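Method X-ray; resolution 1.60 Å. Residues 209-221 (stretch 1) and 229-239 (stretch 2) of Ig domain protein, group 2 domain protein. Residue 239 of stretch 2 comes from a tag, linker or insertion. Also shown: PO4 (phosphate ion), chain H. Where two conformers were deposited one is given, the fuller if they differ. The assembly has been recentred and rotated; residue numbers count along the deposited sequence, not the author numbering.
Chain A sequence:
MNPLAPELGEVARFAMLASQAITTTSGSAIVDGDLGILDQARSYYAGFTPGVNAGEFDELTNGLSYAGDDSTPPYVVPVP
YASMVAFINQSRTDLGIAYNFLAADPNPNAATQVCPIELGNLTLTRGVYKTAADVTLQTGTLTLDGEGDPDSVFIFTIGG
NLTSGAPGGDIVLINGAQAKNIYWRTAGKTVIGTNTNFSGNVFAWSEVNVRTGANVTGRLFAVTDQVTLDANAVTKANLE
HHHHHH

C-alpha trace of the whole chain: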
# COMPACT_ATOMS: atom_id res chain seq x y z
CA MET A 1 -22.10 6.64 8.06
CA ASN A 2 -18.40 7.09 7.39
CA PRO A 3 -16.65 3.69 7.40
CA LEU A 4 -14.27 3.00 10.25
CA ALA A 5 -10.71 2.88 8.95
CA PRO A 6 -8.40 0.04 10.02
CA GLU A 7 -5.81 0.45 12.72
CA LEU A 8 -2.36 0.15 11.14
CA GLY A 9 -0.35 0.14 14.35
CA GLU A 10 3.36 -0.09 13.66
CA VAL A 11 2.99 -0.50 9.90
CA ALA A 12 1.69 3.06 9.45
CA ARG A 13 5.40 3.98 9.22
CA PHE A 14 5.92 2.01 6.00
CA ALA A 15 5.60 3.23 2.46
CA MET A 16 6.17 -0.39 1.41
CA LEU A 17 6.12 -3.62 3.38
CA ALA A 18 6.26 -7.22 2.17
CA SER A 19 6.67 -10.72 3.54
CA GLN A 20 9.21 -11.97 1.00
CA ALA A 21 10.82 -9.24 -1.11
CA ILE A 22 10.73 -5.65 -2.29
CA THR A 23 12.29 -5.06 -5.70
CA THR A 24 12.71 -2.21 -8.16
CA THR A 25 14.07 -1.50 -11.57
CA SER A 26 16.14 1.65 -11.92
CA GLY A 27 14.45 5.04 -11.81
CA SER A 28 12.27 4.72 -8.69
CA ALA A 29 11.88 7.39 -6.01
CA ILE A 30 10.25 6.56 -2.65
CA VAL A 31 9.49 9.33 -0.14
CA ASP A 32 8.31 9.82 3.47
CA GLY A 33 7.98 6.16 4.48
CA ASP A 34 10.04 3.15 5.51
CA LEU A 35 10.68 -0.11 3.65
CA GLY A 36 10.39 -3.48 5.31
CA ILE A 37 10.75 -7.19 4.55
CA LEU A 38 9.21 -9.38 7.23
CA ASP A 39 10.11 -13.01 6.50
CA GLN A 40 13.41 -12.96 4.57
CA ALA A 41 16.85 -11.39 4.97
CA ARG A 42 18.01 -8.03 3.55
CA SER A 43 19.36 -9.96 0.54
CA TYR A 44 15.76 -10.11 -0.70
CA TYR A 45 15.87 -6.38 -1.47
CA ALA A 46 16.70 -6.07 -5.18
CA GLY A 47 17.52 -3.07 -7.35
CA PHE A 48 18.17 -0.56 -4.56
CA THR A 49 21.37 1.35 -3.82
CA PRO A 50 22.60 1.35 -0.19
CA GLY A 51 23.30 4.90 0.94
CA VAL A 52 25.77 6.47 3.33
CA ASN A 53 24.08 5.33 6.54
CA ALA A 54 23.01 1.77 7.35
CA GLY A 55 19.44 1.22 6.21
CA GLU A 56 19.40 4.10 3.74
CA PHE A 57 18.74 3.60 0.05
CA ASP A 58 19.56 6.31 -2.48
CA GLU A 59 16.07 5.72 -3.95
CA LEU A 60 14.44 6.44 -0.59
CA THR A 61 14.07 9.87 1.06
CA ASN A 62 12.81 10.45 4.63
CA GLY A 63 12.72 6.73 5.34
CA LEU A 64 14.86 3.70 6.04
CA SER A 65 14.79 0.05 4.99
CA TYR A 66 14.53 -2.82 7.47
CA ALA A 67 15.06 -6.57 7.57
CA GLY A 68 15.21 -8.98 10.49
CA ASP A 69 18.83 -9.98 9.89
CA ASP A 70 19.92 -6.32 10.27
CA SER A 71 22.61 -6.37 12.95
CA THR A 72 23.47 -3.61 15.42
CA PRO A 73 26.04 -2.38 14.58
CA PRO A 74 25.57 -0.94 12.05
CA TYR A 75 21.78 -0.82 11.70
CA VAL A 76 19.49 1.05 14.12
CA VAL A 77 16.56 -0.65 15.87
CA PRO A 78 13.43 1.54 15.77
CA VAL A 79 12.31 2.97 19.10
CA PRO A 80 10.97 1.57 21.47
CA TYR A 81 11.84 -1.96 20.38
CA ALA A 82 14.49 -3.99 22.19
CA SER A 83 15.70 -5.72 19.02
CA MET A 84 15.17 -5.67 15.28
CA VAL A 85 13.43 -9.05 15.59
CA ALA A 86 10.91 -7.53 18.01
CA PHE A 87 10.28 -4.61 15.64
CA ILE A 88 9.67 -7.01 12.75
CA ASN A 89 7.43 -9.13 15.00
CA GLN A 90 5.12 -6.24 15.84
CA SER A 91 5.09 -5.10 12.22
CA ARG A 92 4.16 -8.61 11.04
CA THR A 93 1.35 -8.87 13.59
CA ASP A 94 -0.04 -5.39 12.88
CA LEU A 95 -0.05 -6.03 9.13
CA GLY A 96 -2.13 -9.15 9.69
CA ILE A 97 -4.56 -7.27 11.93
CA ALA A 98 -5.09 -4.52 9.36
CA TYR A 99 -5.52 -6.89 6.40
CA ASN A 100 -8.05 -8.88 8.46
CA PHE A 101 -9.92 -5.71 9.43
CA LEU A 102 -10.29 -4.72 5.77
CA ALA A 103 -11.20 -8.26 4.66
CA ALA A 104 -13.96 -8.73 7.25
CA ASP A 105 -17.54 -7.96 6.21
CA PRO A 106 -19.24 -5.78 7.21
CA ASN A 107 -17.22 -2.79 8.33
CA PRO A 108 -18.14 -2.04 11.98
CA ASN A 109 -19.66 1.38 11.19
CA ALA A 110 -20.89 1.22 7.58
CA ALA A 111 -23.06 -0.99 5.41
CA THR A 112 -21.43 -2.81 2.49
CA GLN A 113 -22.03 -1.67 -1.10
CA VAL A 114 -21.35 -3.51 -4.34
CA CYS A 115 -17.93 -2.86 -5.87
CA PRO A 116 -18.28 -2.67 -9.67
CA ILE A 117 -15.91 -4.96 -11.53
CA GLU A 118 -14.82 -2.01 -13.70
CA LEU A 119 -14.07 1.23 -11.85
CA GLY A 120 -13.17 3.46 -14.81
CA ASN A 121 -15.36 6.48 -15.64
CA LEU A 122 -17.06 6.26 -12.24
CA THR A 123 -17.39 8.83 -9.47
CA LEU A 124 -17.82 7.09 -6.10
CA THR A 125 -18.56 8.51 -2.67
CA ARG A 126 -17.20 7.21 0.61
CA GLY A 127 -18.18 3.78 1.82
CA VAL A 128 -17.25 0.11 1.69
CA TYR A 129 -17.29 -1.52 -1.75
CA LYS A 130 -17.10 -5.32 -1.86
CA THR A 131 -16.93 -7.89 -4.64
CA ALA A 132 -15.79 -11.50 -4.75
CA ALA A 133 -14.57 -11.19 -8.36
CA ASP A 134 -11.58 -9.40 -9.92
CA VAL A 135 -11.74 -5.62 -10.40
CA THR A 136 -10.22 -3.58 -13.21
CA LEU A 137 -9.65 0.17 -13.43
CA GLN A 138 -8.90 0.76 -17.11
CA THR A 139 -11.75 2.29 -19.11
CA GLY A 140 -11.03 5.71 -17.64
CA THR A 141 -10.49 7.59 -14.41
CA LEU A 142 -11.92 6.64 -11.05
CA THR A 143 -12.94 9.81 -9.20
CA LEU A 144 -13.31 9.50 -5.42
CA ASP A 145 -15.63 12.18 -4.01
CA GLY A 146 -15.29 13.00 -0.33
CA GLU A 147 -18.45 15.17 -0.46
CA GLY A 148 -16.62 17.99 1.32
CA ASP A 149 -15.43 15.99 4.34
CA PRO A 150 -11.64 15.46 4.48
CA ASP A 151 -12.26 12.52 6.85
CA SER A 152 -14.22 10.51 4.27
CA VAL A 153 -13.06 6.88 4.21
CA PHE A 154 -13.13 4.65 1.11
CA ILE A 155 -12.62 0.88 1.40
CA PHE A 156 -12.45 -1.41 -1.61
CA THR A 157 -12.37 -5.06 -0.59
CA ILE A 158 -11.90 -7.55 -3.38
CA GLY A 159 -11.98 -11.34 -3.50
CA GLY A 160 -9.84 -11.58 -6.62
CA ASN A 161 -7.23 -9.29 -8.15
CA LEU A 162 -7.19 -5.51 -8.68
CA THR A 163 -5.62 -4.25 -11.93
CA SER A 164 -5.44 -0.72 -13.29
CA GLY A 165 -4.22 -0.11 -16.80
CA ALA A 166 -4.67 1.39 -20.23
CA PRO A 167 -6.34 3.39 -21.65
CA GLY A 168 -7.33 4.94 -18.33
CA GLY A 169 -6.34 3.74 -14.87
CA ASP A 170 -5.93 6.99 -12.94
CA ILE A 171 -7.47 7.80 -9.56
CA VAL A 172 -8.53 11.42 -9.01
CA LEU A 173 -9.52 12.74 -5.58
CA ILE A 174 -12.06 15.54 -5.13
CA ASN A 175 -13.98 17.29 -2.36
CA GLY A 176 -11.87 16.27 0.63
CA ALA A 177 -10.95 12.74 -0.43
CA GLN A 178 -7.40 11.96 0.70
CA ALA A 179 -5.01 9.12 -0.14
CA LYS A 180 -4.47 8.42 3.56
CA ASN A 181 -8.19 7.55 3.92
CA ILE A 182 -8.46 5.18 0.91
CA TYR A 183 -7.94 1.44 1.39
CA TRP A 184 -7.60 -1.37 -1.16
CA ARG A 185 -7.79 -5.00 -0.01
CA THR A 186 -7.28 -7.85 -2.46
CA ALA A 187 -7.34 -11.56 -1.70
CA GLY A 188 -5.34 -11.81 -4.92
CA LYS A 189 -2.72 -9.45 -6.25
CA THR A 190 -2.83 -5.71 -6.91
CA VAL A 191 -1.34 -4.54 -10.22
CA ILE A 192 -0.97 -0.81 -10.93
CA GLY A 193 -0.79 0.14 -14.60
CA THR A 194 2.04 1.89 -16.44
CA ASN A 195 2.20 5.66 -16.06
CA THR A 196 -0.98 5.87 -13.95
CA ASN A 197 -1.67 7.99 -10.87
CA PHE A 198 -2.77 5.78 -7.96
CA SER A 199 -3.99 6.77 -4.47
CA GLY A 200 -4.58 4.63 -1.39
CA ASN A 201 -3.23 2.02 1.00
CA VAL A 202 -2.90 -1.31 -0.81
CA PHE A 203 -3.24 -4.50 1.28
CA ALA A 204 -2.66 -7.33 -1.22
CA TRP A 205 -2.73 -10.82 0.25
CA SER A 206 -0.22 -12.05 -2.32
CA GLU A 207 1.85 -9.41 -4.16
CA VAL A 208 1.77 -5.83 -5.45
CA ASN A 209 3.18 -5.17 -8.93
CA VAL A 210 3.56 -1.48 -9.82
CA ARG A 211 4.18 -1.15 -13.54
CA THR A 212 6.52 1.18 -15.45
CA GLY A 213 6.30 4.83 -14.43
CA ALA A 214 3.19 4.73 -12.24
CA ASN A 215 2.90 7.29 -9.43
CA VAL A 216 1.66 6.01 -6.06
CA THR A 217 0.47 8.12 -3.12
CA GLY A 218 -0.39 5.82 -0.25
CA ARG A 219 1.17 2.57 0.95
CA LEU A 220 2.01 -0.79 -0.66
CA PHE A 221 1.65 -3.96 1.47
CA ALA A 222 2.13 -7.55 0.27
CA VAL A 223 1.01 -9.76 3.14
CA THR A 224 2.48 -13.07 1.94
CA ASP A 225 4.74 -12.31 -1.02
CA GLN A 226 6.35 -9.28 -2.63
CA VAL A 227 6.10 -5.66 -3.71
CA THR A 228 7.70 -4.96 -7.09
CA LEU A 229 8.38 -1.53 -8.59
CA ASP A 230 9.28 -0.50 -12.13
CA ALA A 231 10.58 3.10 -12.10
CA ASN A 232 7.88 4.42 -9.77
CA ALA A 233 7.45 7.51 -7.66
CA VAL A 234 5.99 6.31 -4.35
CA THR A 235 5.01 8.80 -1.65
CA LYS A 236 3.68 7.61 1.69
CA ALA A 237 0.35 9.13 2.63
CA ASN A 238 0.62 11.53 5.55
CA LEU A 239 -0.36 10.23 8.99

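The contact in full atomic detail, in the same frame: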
# COMPACT_ATOMS: atom_id res chain seq x y z
N ASN A 209 2.30 -5.42 -7.79
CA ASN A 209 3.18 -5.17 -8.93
C ASN A 209 2.83 -3.79 -9.48
O ASN A 209 1.76 -3.61 -10.06
CB ASN A 209 3.02 -6.24 -10.00
CG ASN A 209 3.14 -7.67 -9.45
OD1 ASN A 209 2.40 -8.56 -9.86
ND2 ASN A 209 4.07 -7.88 -8.53
N VAL A 210 3.74 -2.83 -9.30
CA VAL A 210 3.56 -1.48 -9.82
C VAL A 210 4.31 -1.38 -11.14
O VAL A 210 5.52 -1.62 -11.18
CB VAL A 210 4.05 -0.42 -8.82
CG1 VAL A 210 3.57 0.97 -9.24
CG2 VAL A 210 3.58 -0.77 -7.40
N ARG A 211 3.60 -1.05 -12.21
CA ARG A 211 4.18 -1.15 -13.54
C ARG A 211 4.82 0.18 -13.94
O ARG A 211 4.66 1.21 -13.27
CB ARG A 211 3.10 -1.61 -14.53
CG ARG A 211 2.71 -3.07 -14.27
CD ARG A 211 1.43 -3.50 -14.95
NE ARG A 211 1.47 -3.38 -16.40
CZ ARG A 211 2.03 -4.27 -17.21
NH1 ARG A 211 2.63 -5.35 -16.71
NH2 ARG A 211 2.00 -4.08 -18.52
N THR A 212 5.60 0.12 -15.02
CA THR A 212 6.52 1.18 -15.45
C THR A 212 5.94 2.58 -15.29
O THR A 212 4.94 2.92 -15.91
CB THR A 212 6.88 0.93 -16.92
OG1 THR A 212 7.10 -0.47 -17.13
CG2 THR A 212 8.15 1.68 -17.27
N GLY A 213 6.59 3.41 -14.46
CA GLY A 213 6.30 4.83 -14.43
C GLY A 213 5.09 5.26 -13.63
O GLY A 213 4.84 6.46 -13.53
N ALA A 214 4.34 4.33 -13.04
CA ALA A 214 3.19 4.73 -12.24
C ALA A 214 3.62 5.54 -11.02
O ALA A 214 4.73 5.38 -10.49
CB ALA A 214 2.39 3.50 -11.79
N ASN A 215 2.73 6.45 -10.61
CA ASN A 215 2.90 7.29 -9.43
C ASN A 215 1.95 6.81 -8.34
O ASN A 215 0.74 6.75 -8.57
CB ASN A 215 2.61 8.75 -9.78
CG ASN A 215 2.98 9.71 -8.67
OD1 ASN A 215 2.40 9.68 -7.58
ND2 ASN A 215 3.96 10.57 -8.93
N VAL A 216 2.48 6.49 -7.17
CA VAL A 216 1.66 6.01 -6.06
C VAL A 216 1.71 7.02 -4.92
O VAL A 216 2.80 7.46 -4.52
CB VAL A 216 2.12 4.62 -5.57
CG1 VAL A 216 1.38 4.20 -4.31
CG2 VAL A 216 1.92 3.57 -6.67
N THR A 217 0.55 7.37 -4.37
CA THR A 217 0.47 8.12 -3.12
C THR A 217 -0.35 7.27 -2.16
O THR A 217 -1.54 7.06 -2.38
CB THR A 217 -0.18 9.49 -3.32
OG1 THR A 217 0.59 10.25 -4.25
CG2 THR A 217 -0.24 10.24 -2.00
N GLY A 218 0.31 6.73 -1.14
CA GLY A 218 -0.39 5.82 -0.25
C GLY A 218 0.57 4.89 0.43
O GLY A 218 1.57 5.35 0.99
N ARG A 219 0.29 3.59 0.39
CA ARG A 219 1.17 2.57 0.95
C ARG A 219 0.99 1.29 0.14
O ARG A 219 -0.08 1.03 -0.40
CB ARG A 219 0.84 2.28 2.42
CG ARG A 219 1.14 3.40 3.40
CD ARG A 219 0.81 2.96 4.82
NE ARG A 219 1.11 3.99 5.80
CZ ARG A 219 0.31 5.02 6.07
NH1 ARG A 219 -0.85 5.15 5.44
NH2 ARG A 219 0.66 5.90 7.00
N LEU A 220 2.04 0.47 0.09
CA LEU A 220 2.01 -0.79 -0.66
C LEU A 220 2.41 -1.95 0.26
O LEU A 220 3.57 -2.05 0.65
CB LEU A 220 2.95 -0.72 -1.87
CG LEU A 220 2.63 0.43 -2.83
CD1 LEU A 220 3.69 0.56 -3.90
CD2 LEU A 220 1.23 0.24 -3.45
N PHE A 221 1.44 -2.81 0.59
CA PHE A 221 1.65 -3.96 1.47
C PHE A 221 1.39 -5.25 0.69
O PHE A 221 0.34 -5.39 0.07
CB PHE A 221 0.70 -3.93 2.68
CG PHE A 221 0.90 -2.76 3.61
CD1 PHE A 221 1.92 -2.75 4.53
CD2 PHE A 221 0.01 -1.69 3.58
CE1 PHE A 221 2.09 -1.68 5.39
CE2 PHE A 221 0.18 -0.61 4.44
CZ PHE A 221 1.22 -0.61 5.35
N LEU A 229 8.44 -2.83 -7.94
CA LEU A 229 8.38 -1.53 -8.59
C LEU A 229 9.11 -1.56 -9.92
O LEU A 229 10.09 -2.29 -10.10
CB LEU A 229 9.03 -0.44 -7.74
CG LEU A 229 8.56 -0.22 -6.31
CD1 LEU A 229 9.23 1.04 -5.79
CD2 LEU A 229 7.03 -0.10 -6.29
N ASP A 230 8.63 -0.74 -10.85
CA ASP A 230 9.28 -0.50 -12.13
C ASP A 230 9.29 1.02 -12.32
O ASP A 230 8.31 1.59 -12.82
CB ASP A 230 8.56 -1.25 -13.25
CG ASP A 230 9.26 -1.11 -14.60
OD1 ASP A 230 10.30 -0.41 -14.69
OD2 ASP A 230 8.76 -1.71 -15.57
N ALA A 231 10.37 1.66 -11.89
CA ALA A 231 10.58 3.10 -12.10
C ALA A 231 9.38 3.92 -11.62
O ALA A 231 8.76 4.67 -12.37
CB ALA A 231 10.87 3.39 -13.58
N ASN A 232 9.06 3.79 -10.33
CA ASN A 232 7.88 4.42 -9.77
C ASN A 232 8.25 5.50 -8.77
O ASN A 232 9.23 5.39 -8.04
CB ASN A 232 6.99 3.40 -9.06
CG ASN A 232 6.62 2.25 -9.94
OD1 ASN A 232 6.93 1.09 -9.64
ND2 ASN A 232 5.97 2.55 -11.06
N ALA A 233 7.42 6.54 -8.74
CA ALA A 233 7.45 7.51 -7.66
C ALA A 233 6.41 7.09 -6.63
O ALA A 233 5.21 7.08 -6.92
CB ALA A 233 7.15 8.92 -8.17
N VAL A 234 6.86 6.77 -5.42
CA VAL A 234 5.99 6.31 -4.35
C VAL A 234 6.13 7.28 -3.19
O VAL A 234 7.23 7.47 -2.66
CB VAL A 234 6.33 4.88 -3.91
CG1 VAL A 234 5.41 4.44 -2.78
CG2 VAL A 234 6.24 3.93 -5.10
N THR A 235 5.02 7.89 -2.78
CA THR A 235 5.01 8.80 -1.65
C THR A 235 4.06 8.26 -0.60
O THR A 235 2.90 7.97 -0.90
CB THR A 235 4.58 10.20 -2.07
OG1 THR A 235 5.47 10.68 -3.09
CG2 THR A 235 4.59 11.13 -0.87
N LYS A 236 4.55 8.10 0.63
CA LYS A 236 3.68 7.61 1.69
C LYS A 236 2.65 8.66 2.04
O LYS A 236 2.97 9.85 2.17
CB LYS A 236 4.49 7.23 2.94
CG LYS A 236 3.61 6.58 4.02
CD LYS A 236 4.38 6.30 5.29
CE LYS A 236 3.92 7.18 6.43
NZ LYS A 236 4.23 8.60 6.16
N ALA A 237 1.41 8.22 2.21
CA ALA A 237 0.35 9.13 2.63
C ALA A 237 0.63 9.63 4.04
O ALA A 237 1.08 8.88 4.90
CB ALA A 237 -1.01 8.44 2.55
N ASN A 238 0.37 10.92 4.26
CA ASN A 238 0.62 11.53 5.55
C ASN A 238 -0.22 10.87 6.64
O ASN A 238 -1.34 10.41 6.40
CB ASN A 238 0.32 13.03 5.49
N LEU A 239 0.33 10.83 7.85
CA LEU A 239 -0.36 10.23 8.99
C LEU A 239 -1.59 11.03 9.37
O LEU A 239 -1.64 12.24 9.15
CB LEU A 239 0.59 10.11 10.19
CG LEU A 239 1.88 9.30 10.06
CD1 LEU A 239 1.63 7.93 9.43
CD2 LEU A 239 2.98 10.06 9.30
P PO4 H . -0.67 -1.22 -18.83
O1 PO4 H . -2.13 -1.58 -18.95
O2 PO4 H . 0.16 -2.13 -19.71
O3 PO4 H . -0.19 -1.43 -17.40
O4 PO4 H . -0.49 0.22 -19.25
O HOH W 1 6.26 -2.94 -15.36
O HOH W 2 6.18 7.95 -11.45
O HOH W 3 4.50 9.87 -5.51

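The two stretches pack as neighbouring parallel β-strands, joined by a short backbone ladder that is extended at one end by a side-chain-braced turn and flanked by a small apolar cluster; together they bury 825 Å² of surface. Strands 215-217 and 233-236 run 4.7 Å apart at closest approach, with only 4° between their directions. The ladder alternates from one strand to the other, as parallel pairing requires: Val216 N donates to Ala233 O (2.8 Å), Thr235 N to Val216 O (2.9 Å), Gly218 N to Thr235 O (2.9 Å) and Ala237 N to Gly218 O (3.1 Å). Toward its N-terminal end it loosens, and the bond from Ala233 N to Ala214 O, at 3.4 Å, is weak.

Here the side chain of Asn232 takes over. With chi1 in the m well, its amide reaches the type II turn running from Arg211 to Ala214, where ND2 donates to Arg211 O (2.9 Å) and to Ala214 O (3.1 Å). The other end of the same amide, OD1, accepts from Asp230 N (2.8 Å), so one asparagine ties the turn to its own loop. Asp230 adds a second clasp: its backbone O receives Gly213 N (3.0 Å), while its carboxylate OD2 accepts a short bond from Thr212 OG1 (2.6 Å). Water 1 reinforces this pair, accepting from Thr212 N (3.1 Å) and donating to Asp230 OD2 (2.8 Å). Gly213 has a positive phi of 81°, which favours glycine at this turn position.

On the face carrying Val216 and Val234, β-branched side chains meet at 4.2 Å (Val216 CB to Val234 CG2). The apolar surface continues through Leu229, whose CA-to-CB bond points away but whose end comes back to place CD2 3.7 Å from Val210 CG2 and 4.2 Å from Leu220 CD1. These compact hydrocarbon groups suit a buried layer without polar demands. The face bearing Asn215, Thr217, Ala233 and Thr235 is partly exposed, and its polar groups can meet solvent: water 3 lies 3.0 Å from Asn215 OD1 and 2.7 Å from Thr235 OG1.

At Gly218 the chain turns a corner. Its phi/psi of 155/-130 would jam a CB against the preceding carbonyl, so glycine fits where the ladder must continue through a bend. Beyond it, the extended Arg219 side chain brings its guanidinium alongside stretch 2, with Lys236 CG over one face; its nitrogens are hydrogen-bonded elsewhere in the structure.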